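16S rRNA processing protein (Pseudomonas aeruginosa, PDB 2F1L) probably acts as an accessory factor in the last step of 30S ribosomal subunit assembly and in efficient processing of 16S rRNA. Local coordinates at residues W115-L121 / V133-E139; V22-V27 / K37-T42. One frame throughout, in Å; residues are numbered along the deposited sequence. Where two conformers were deposited one is given.

In the fold
Following the chain from the N terminus, contact 2 forms first, within the RimM N-terminal domain. It pairs 22-27 with 37-42, two neighbouring strands of one sheet, and closes a local loop that includes the short strand 29-30. The chain then runs through strands 53-58 to 97-101 of the same sheet before contact 1. There, within the PRC barrel domain, 115-121 packs against 133-139. This joins the 115-118 turn to strand 130-138, and strand 122-125 lies in the loop it closes. The two contacts follow in series, neither nested nor crossed. The centres of contact 1 and contact 2 are about 27 Å apart, on opposite sides of the chain's centre. Both reach the second subunit.

Contact 1. Residues W115-L121 / V133-E139; sequences WHQLEGL and VIDHLLE
Leu137 lies under the indole of Trp115. Its CB sits over one face of the five-membered ring, 3.7 Å from the centroid and 12° off the ring normal, a CH-pi contact. Leu137 CG is anti to its carbonyl carbon (chi1 -87°), and CD2 runs on beneath the indole toward Trp115 CD1 and NE1. Leu137 CD2 also meets Leu118 CD1 at 3.9 Å, the two side chains crossing at about a right angle. Three residues earlier on the strand, Ile134 puts CB 3.5 Å from Leu118 O and CD1 against Leu121 CB. This mostly apolar part is the buried, well-packed one. Met146, Ile172 and Met179 continue it into the interior of the PRC barrel domain, where the short, weakly bonded helical turn at 115-118 packs on strand 130-138. A type II turn from Leu118 to Leu121 follows, with Gly120 at positive phi (91°). Two backbone bonds fasten it to the strand: Gly120 N to Ile134 O, 2.8 Å, and Ile134 N to Leu121 O, 2.9 Å. The other side faces solvent, with Asp135 and Glu139 exposed. Here Glu119 makes one close touch at the strand backbone, its CG 3.2 Å from Asp135 O. At the far end, Glu139 CB approaches Trp115 CH2, and its carboxylate leaves to form a salt bridge with Arg102 of the second subunit.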
ATOM      1  N   TRP A 115       7.156  -8.262 -14.479  1.00 58.56           N
ATOM      2  CA  TRP A 115       7.834  -8.840 -13.336  1.00 58.03           C
ATOM      3  C   TRP A 115       9.326  -9.054 -13.581  1.00 55.63           C
ATOM      4  O   TRP A 115      10.151  -8.817 -12.692  1.00 57.28           O
ATOM      5  CB  TRP A 115       7.197 -10.195 -13.020  1.00 57.81           C
ATOM      6  CG  TRP A 115       6.056 -10.154 -12.095  1.00 57.25           C
ATOM      7  CD1 TRP A 115       5.284  -9.065 -11.726  1.00 57.62           C
ATOM      8  CD2 TRP A 115       5.536 -11.273 -11.395  1.00 59.36           C
ATOM      9  NE1 TRP A 115       4.323  -9.456 -10.815  1.00 54.26           N
ATOM     10  CE2 TRP A 115       4.448 -10.811 -10.607  1.00 57.10           C
ATOM     11  CE3 TRP A 115       5.886 -12.637 -11.351  1.00 59.83           C
ATOM     12  CZ2 TRP A 115       3.696 -11.677  -9.796  1.00 57.75           C
ATOM     13  CZ3 TRP A 115       5.145 -13.494 -10.537  1.00 57.88           C
ATOM     14  CH2 TRP A 115       4.057 -13.008  -9.776  1.00 58.80           C
ATOM     15  N   HIS A 116       9.669  -9.525 -14.765  0.50 53.09           N
ATOM     16  CA  HIS A 116      11.036  -9.897 -15.012  0.50 50.53           C
ATOM     17  C   HIS A 116      11.898  -8.602 -15.224  0.50 49.59           C
ATOM     18  O   HIS A 116      13.105  -8.616 -14.976  0.50 50.22           O
ATOM     19  CB  HIS A 116      11.104 -10.996 -16.123  0.50 49.67           C
ATOM     20  CG  HIS A 116      10.251 -12.220 -15.836  0.50 45.99           C
ATOM     21  ND1 HIS A 116      10.015 -12.694 -14.559  0.50 34.60           N
ATOM     22  CD2 HIS A 116       9.598 -13.070 -16.669  0.50 39.53           C
ATOM     23  CE1 HIS A 116       9.250 -13.771 -14.619  0.50 31.55           C
ATOM     24  NE2 HIS A 116       8.981 -14.017 -15.887  0.50 32.15           N
ATOM     25  N   GLN A 117      11.280  -7.479 -15.606  1.00 48.45           N
ATOM     26  CA  GLN A 117      11.976  -6.174 -15.618  1.00 47.22           C
ATOM     27  C   GLN A 117      12.392  -5.617 -14.232  1.00 43.72           C
ATOM     28  O   GLN A 117      13.352  -4.899 -14.135  1.00 41.95           O
ATOM     29  CB  GLN A 117      11.096  -5.130 -16.277  1.00 47.68           C
ATOM     30  CG  GLN A 117      10.881  -5.315 -17.750  1.00 49.44           C
ATOM     31  CD  GLN A 117      10.096  -4.156 -18.294  1.00 54.40           C
ATOM     32  OE1 GLN A 117       9.000  -3.870 -17.814  1.00 54.56           O
ATOM     33  NE2 GLN A 117      10.675  -3.437 -19.251  1.00 53.19           N
ATOM     34  N   LEU A 118      11.640  -5.923 -13.179  1.00 42.89           N
ATOM     35  CA  LEU A 118      11.972  -5.513 -11.807  1.00 42.31           C
ATOM     36  C   LEU A 118      13.074  -6.360 -11.134  1.00 40.91           C
ATOM     37  O   LEU A 118      13.791  -5.857 -10.268  1.00 40.78           O
ATOM     38  CB  LEU A 118      10.704  -5.524 -10.948  1.00 42.62           C
ATOM     39  CG  LEU A 118       9.589  -4.607 -11.499  1.00 41.88           C
ATOM     40  CD1 LEU A 118       8.339  -4.771 -10.671  1.00 38.43           C
ATOM     41  CD2 LEU A 118      10.021  -3.140 -11.565  1.00 39.69           C
ATOM     42  N   GLU A 119      13.194  -7.627 -11.538  1.00 39.18           N
ATOM     43  CA  GLU A 119      14.226  -8.540 -11.036  1.00 38.55           C
ATOM     44  C   GLU A 119      15.611  -7.966 -11.227  1.00 38.62           C
ATOM     45  O   GLU A 119      15.973  -7.537 -12.313  1.00 40.73           O
ATOM     46  CB  GLU A 119      14.137  -9.895 -11.738  1.00 36.42           C
ATOM     47  CG  GLU A 119      13.167 -10.827 -11.057  1.00 42.75           C
ATOM     48  CD  GLU A 119      12.584 -11.911 -11.952  1.00 46.38           C
ATOM     49  OE1 GLU A 119      13.225 -12.338 -12.946  1.00 44.17           O
ATOM     50  OE2 GLU A 119      11.458 -12.342 -11.635  1.00 56.89           O
ATOM     51  N   GLY A 120      16.389  -7.960 -10.161  1.00 38.25           N
ATOM     52  CA  GLY A 120      17.746  -7.455 -10.219  1.00 37.20           C
ATOM     53  C   GLY A 120      17.870  -5.989  -9.894  1.00 37.41           C
ATOM     54  O   GLY A 120      18.970  -5.503  -9.783  1.00 39.31           O
ATOM     55  N   LEU A 121      16.761  -5.271  -9.715  1.00 37.75           N
ATOM     56  CA  LEU A 121      16.850  -3.866  -9.318  1.00 36.67           C
ATOM     57  C   LEU A 121      17.325  -3.758  -7.892  1.00 37.76           C
ATOM     58  O   LEU A 121      16.905  -4.549  -7.018  1.00 37.48           O
ATOM     59  CB  LEU A 121      15.511  -3.173  -9.434  1.00 38.09           C
ATOM     60  CG  LEU A 121      14.971  -2.903 -10.839  1.00 38.87           C
ATOM     61  CD1 LEU A 121      13.652  -2.207 -10.734  1.00 36.10           C
ATOM     62  CD2 LEU A 121      15.937  -2.069 -11.613  1.00 39.66           C
ATOM     63  N   VAL A 133      18.524  -6.567  -3.561  1.00 32.64           N
ATOM     64  CA  VAL A 133      18.037  -6.621  -4.938  1.00 35.43           C
ATOM     65  C   VAL A 133      16.750  -7.411  -4.965  1.00 34.84           C
ATOM     66  O   VAL A 133      16.570  -8.335  -4.191  1.00 37.02           O
ATOM     67  CB  VAL A 133      19.043  -7.298  -5.949  1.00 35.72           C
ATOM     68  CG1 VAL A 133      20.232  -6.406  -6.258  1.00 39.97           C
ATOM     69  CG2 VAL A 133      19.541  -8.593  -5.445  1.00 35.62           C
ATOM     70  N   ILE A 134      15.859  -7.057  -5.872  1.00 35.64           N
ATOM     71  CA  ILE A 134      14.648  -7.816  -6.081  1.00 34.13           C
ATOM     72  C   ILE A 134      15.057  -9.120  -6.721  1.00 36.09           C
ATOM     73  O   ILE A 134      15.695  -9.143  -7.771  1.00 36.28           O
ATOM     74  CB  ILE A 134      13.671  -7.054  -6.986  1.00 36.04           C
ATOM     75  CG1 ILE A 134      13.106  -5.850  -6.241  1.00 36.73           C
ATOM     76  CG2 ILE A 134      12.515  -7.936  -7.411  1.00 40.09           C
ATOM     77  CD1 ILE A 134      12.506  -4.829  -7.111  1.00 43.32           C
ATOM     78  N   ASP A 135      14.711 -10.210  -6.058  1.00 36.14           N
ATOM     79  CA  ASP A 135      15.006 -11.532  -6.538  1.00 33.50           C
ATOM     80  C   ASP A 135      13.859 -11.991  -7.411  1.00 34.20           C
ATOM     81  O   ASP A 135      14.080 -12.544  -8.479  1.00 36.13           O
ATOM     82  CB  ASP A 135      15.161 -12.483  -5.354  1.00 35.06           C
ATOM     83  CG  ASP A 135      15.547 -13.867  -5.779  1.00 30.94           C
ATOM     84  OD1 ASP A 135      16.732 -14.070  -6.046  1.00 42.53           O
ATOM     85  OD2 ASP A 135      14.672 -14.746  -5.848  1.00 40.76           O
ATOM     86  N   HIS A 136      12.633 -11.791  -6.934  1.00 33.28           N
ATOM     87  CA  HIS A 136      11.434 -12.142  -7.707  1.00 33.82           C
ATOM     88  C   HIS A 136      10.219 -11.536  -7.037  1.00 33.98           C
ATOM     89  O   HIS A 136      10.353 -10.846  -6.016  1.00 37.30           O
ATOM     90  CB  HIS A 136      11.256 -13.656  -7.931  1.00 29.85           C
ATOM     91  CG  HIS A 136      11.076 -14.461  -6.680  1.00 31.25           C
ATOM     92  ND1 HIS A 136      12.133 -14.818  -5.864  1.00 36.17           N
ATOM     93  CD2 HIS A 136       9.974 -15.056  -6.146  1.00 36.18           C
ATOM     94  CE1 HIS A 136      11.688 -15.570  -4.864  1.00 36.93           C
ATOM     95  NE2 HIS A 136      10.377 -15.723  -5.005  1.00 29.82           N
ATOM     96  N   LEU A 137       9.067 -11.723  -7.677  1.00 32.53           N
ATOM     97  CA  LEU A 137       7.806 -11.134  -7.259  1.00 34.69           C
ATOM     98  C   LEU A 137       6.836 -12.234  -6.938  1.00 34.11           C
ATOM     99  O   LEU A 137       6.973 -13.330  -7.444  1.00 34.53           O
ATOM    100  CB  LEU A 137       7.231 -10.202  -8.328  1.00 33.39           C
ATOM    101  CG  LEU A 137       7.833  -8.810  -8.106  1.00 35.39           C
ATOM    102  CD1 LEU A 137       9.112  -8.709  -8.851  1.00 43.51           C
ATOM    103  CD2 LEU A 137       6.920  -7.703  -8.523  1.00 38.84           C
ATOM    104  N   LEU A 138       5.884 -11.947  -6.067  1.00 33.83           N
ATOM    105  CA  LEU A 138       4.866 -12.921  -5.696  1.00 33.78           C
ATOM    106  C   LEU A 138       3.495 -12.377  -6.001  1.00 32.43           C
ATOM    107  O   LEU A 138       3.215 -11.221  -5.779  1.00 32.89           O
ATOM    108  CB  LEU A 138       4.909 -13.254  -4.205  1.00 32.90           C
ATOM    109  CG  LEU A 138       6.197 -13.810  -3.604  1.00 38.66           C
ATOM    110  CD1 LEU A 138       5.989 -13.998  -2.096  1.00 42.29           C
ATOM    111  CD2 LEU A 138       6.669 -15.117  -4.223  1.00 38.67           C
ATOM    112  N   GLU A 139       2.641 -13.238  -6.506  1.00 34.42           N
ATOM    113  CA  GLU A 139       1.245 -12.930  -6.664  1.00 35.60           C
ATOM    114  C   GLU A 139       0.601 -13.349  -5.331  1.00 32.03           C
ATOM    115  O   GLU A 139       0.889 -14.422  -4.811  1.00 31.19           O
ATOM    116  CB  GLU A 139       0.765 -13.707  -7.880  1.00 35.72           C
ATOM    117  CG  GLU A 139      -0.608 -13.376  -8.450  1.00 46.62           C
ATOM    118  CD  GLU A 139      -1.025 -14.422  -9.477  1.00 41.53           C
ATOM    119  OE1 GLU A 139      -0.129 -14.876 -10.229  1.00 44.04           O
ATOM    120  OE2 GLU A 139      -2.214 -14.820  -9.501  1.00 56.11           O
TER

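Contact 2. Residues V22-V27 / K37-T42; sequences VIGKIV and KVYSFT
Phe41 lays its ring over the backbone at Gly24, where strands 20-27 and 35-40 pair antiparallel in the beta sheet of the RimM N-terminal domain. Gly24 forms a non-hydrogen-bonded pair with Ser40. Gly24 CA lies 3.1 Å from Tyr39 O, and the direction a CB would take runs into that oxygen. Phe41 has CG beside its backbone N (chi1 -54°), which turns the ring back across the neighbouring strand. Its CD2 comes 3.4 Å from Gly24 CA, which lies over one ring face. Val22 O sits at the ring edge, near its plane, and Val22 CG1 runs beside the ring, 4.0 Å from Phe41 CE2. Lys25 CB meets CZ of the same ring. From there the lysine chain extends away to a salt bridge with Glu159 of the second subunit. Lys25 and Tyr39 are a hydrogen-bonded pair, with a backbone bond in each direction. The side chains of Tyr39 and Val27 meet at about a right angle, both methyls of Val27 reaching the ring. With Val27 CG1 opposite the carbonyl carbon (chi1 -66°), CG2 falls between backbone N and C and stands over the ring centre. Val27 CG1 is 3.8 Å from Tyr39 CD2. The ring also stacks on Phe187 of the second subunit, whose terminal carboxylate bonds the hydroxyl. On the other sheet face the side chains of Ile26 and Val38 slant across each other, Ile26 CG1 touching Val38 CG2, and Ile98 packs on Val38. Ile23 and Gly24 both face Ile98 in a classic beta bulge. Ser40 makes an ST turn, its OG accepting from Thr42 N at 3.2 Å and also hydrogen-bonding Leu45 O. Thr42 CG2 packs 3.9 Å from Ile23 CB.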
ATOM      1  N   VAL A  22      -8.987   8.453 -11.654  1.00 29.09           N
ATOM      2  CA  VAL A  22      -8.377   9.509 -10.876  1.00 31.20           C
ATOM      3  C   VAL A  22      -6.989   9.065 -10.433  1.00 34.27           C
ATOM      4  O   VAL A  22      -6.834   8.100  -9.646  1.00 37.21           O
ATOM      5  CB  VAL A  22      -9.195   9.829  -9.591  1.00 31.42           C
ATOM      6  CG1 VAL A  22      -8.585  11.019  -8.849  1.00 29.50           C
ATOM      7  CG2 VAL A  22     -10.637  10.097  -9.910  1.00 28.56           C
ATOM      8  N   ILE A  23      -5.970   9.775 -10.886  1.00 33.87           N
ATOM      9  CA  ILE A  23      -4.591   9.379 -10.550  1.00 32.89           C
ATOM     10  C   ILE A  23      -3.980  10.159  -9.432  1.00 28.48           C
ATOM     11  O   ILE A  23      -2.871   9.871  -9.036  1.00 27.30           O
ATOM     12  CB  ILE A  23      -3.643   9.443 -11.791  1.00 30.60           C
ATOM     13  CG1 ILE A  23      -3.616  10.862 -12.379  1.00 33.04           C
ATOM     14  CG2 ILE A  23      -4.083   8.382 -12.812  1.00 28.19           C
ATOM     15  CD1 ILE A  23      -2.661  11.031 -13.556  1.00 35.22           C
ATOM     16  N   GLY A  24      -4.662  11.197  -8.974  1.00 30.45           N
ATOM     17  CA  GLY A  24      -4.127  12.069  -7.882  1.00 29.21           C
ATOM     18  C   GLY A  24      -5.122  13.154  -7.511  1.00 29.10           C
ATOM     19  O   GLY A  24      -6.231  13.214  -8.064  1.00 27.41           O
ATOM     20  N   LYS A  25      -4.753  14.030  -6.578  1.00 32.42           N
ATOM     21  CA  LYS A  25      -5.645  15.101  -6.195  1.00 30.27           C
ATOM     22  C   LYS A  25      -4.882  16.301  -5.727  1.00 33.17           C
ATOM     23  O   LYS A  25      -3.938  16.157  -4.950  1.00 34.48           O
ATOM     24  CB  LYS A  25      -6.553  14.626  -5.089  1.00 31.35           C
ATOM     25  CG  LYS A  25      -7.544  15.712  -4.655  1.00 39.44           C
ATOM     26  CD  LYS A  25      -8.782  15.128  -4.021  1.00 32.06           C
ATOM     27  CE  LYS A  25      -9.879  16.168  -3.858  1.00 27.60           C
ATOM     28  NZ  LYS A  25     -11.078  15.559  -3.234  1.00 23.58           N
ATOM     29  N   ILE A  26      -5.325  17.484  -6.172  1.00 32.43           N
ATOM     30  CA  ILE A  26      -4.740  18.761  -5.771  1.00 29.53           C
ATOM     31  C   ILE A  26      -5.348  19.210  -4.467  1.00 30.79           C
ATOM     32  O   ILE A  26      -6.552  19.407  -4.360  1.00 30.58           O
ATOM     33  CB  ILE A  26      -4.953  19.851  -6.856  1.00 29.86           C
ATOM     34  CG1 ILE A  26      -4.382  19.412  -8.203  1.00 29.55           C
ATOM     35  CG2 ILE A  26      -4.279  21.149  -6.481  1.00 34.22           C
ATOM     36  CD1 ILE A  26      -4.459  20.510  -9.304  1.00 29.61           C
ATOM     37  N   VAL A  27      -4.517  19.378  -3.445  1.00 35.12           N
ATOM     38  CA  VAL A  27      -5.044  19.584  -2.081  1.00 33.12           C
ATOM     39  C   VAL A  27      -4.612  20.850  -1.395  1.00 32.43           C
ATOM     40  O   VAL A  27      -5.169  21.219  -0.372  1.00 34.83           O
ATOM     41  CB  VAL A  27      -4.659  18.426  -1.168  1.00 34.00           C
ATOM     42  CG1 VAL A  27      -5.351  17.170  -1.620  1.00 37.78           C
ATOM     43  CG2 VAL A  27      -3.128  18.229  -1.151  1.00 40.58           C
ATOM     44  N   LYS A  37       0.224  21.462  -4.285  1.00 33.70           N
ATOM     45  CA  LYS A  37       0.544  20.272  -3.539  1.00 33.87           C
ATOM     46  C   LYS A  37      -0.503  19.227  -3.928  1.00 31.39           C
ATOM     47  O   LYS A  37      -1.688  19.508  -4.021  1.00 31.30           O
ATOM     48  CB  LYS A  37       0.502  20.576  -2.061  1.00 36.23           C
ATOM     49  CG  LYS A  37       1.102  19.514  -1.159  1.00 36.18           C
ATOM     50  CD  LYS A  37       0.422  19.538   0.195  1.00 43.51           C
ATOM     51  CE  LYS A  37       1.358  19.351   1.391  1.00 51.08           C
ATOM     52  NZ  LYS A  37       0.482  18.950   2.531  1.00 52.60           N
ATOM     53  N   VAL A  38      -0.013  18.031  -4.183  1.00 31.66           N
ATOM     54  CA  VAL A  38      -0.740  16.999  -4.884  1.00 33.84           C
ATOM     55  C   VAL A  38      -0.483  15.678  -4.177  1.00 33.71           C
ATOM     56  O   VAL A  38       0.658  15.347  -3.872  1.00 33.58           O
ATOM     57  CB  VAL A  38      -0.252  16.933  -6.354  1.00 35.17           C
ATOM     58  CG1 VAL A  38      -0.645  15.655  -7.010  1.00 42.47           C
ATOM     59  CG2 VAL A  38      -0.845  18.099  -7.143  1.00 35.62           C
ATOM     60  N   TYR A  39      -1.548  14.947  -3.870  1.00 32.92           N
ATOM     61  CA  TYR A  39      -1.382  13.578  -3.470  1.00 33.53           C
ATOM     62  C   TYR A  39      -1.393  12.744  -4.762  1.00 32.62           C
ATOM     63  O   TYR A  39      -2.152  13.043  -5.702  1.00 31.74           O
ATOM     64  CB  TYR A  39      -2.501  13.129  -2.524  1.00 36.60           C
ATOM     65  CG  TYR A  39      -2.500  13.711  -1.116  1.00 36.38           C
ATOM     66  CD1 TYR A  39      -1.339  13.897  -0.412  1.00 42.91           C
ATOM     67  CD2 TYR A  39      -3.698  13.979  -0.463  1.00 44.75           C
ATOM     68  CE1 TYR A  39      -1.359  14.376   0.903  1.00 44.97           C
ATOM     69  CE2 TYR A  39      -3.731  14.453   0.836  1.00 47.63           C
ATOM     70  CZ  TYR A  39      -2.553  14.660   1.515  1.00 48.49           C
ATOM     71  OH  TYR A  39      -2.562  15.157   2.807  1.00 40.28           O
ATOM     72  N   SER A  40      -0.543  11.721  -4.832  1.00 30.91           N
ATOM     73  CA  SER A  40      -0.517  10.848  -6.013  1.00 30.21           C
ATOM     74  C   SER A  40      -1.095   9.485  -5.712  1.00 27.90           C
ATOM     75  O   SER A  40      -0.807   8.937  -4.679  1.00 32.08           O
ATOM     76  CB  SER A  40       0.905  10.655  -6.493  1.00 28.66           C
ATOM     77  OG  SER A  40       0.965   9.589  -7.407  1.00 22.15           O
ATOM     78  N   PHE A  41      -1.864   8.928  -6.634  1.00 27.32           N
ATOM     79  CA  PHE A  41      -2.470   7.602  -6.470  1.00 27.64           C
ATOM     80  C   PHE A  41      -1.854   6.535  -7.391  1.00 27.11           C
ATOM     81  O   PHE A  41      -2.387   5.386  -7.545  1.00 29.33           O
ATOM     82  CB  PHE A  41      -3.995   7.706  -6.714  1.00 29.01           C
ATOM     83  CG  PHE A  41      -4.685   8.756  -5.867  1.00 23.61           C
ATOM     84  CD1 PHE A  41      -4.288   8.983  -4.551  1.00 32.00           C
ATOM     85  CD2 PHE A  41      -5.761   9.476  -6.368  1.00 34.10           C
ATOM     86  CE1 PHE A  41      -4.902   9.962  -3.779  1.00 29.70           C
ATOM     87  CE2 PHE A  41      -6.389  10.469  -5.602  1.00 25.25           C
ATOM     88  CZ  PHE A  41      -5.967  10.698  -4.307  1.00 32.19           C
ATOM     89  N   THR A  42      -0.749   6.907  -8.008  1.00 25.04           N
ATOM     90  CA  THR A  42      -0.071   6.066  -8.979  1.00 25.72           C
ATOM     91  C   THR A  42       0.934   5.129  -8.286  1.00 26.72           C
ATOM     92  O   THR A  42       1.334   5.356  -7.158  1.00 22.40           O
ATOM     93  CB  THR A  42       0.687   6.914 -10.023  1.00 25.66           C
ATOM     94  OG1 THR A  42       1.726   7.703  -9.385  1.00 27.49           O
ATOM     95  CG2 THR A  42      -0.275   7.855 -10.719  1.00 29.52           C
TER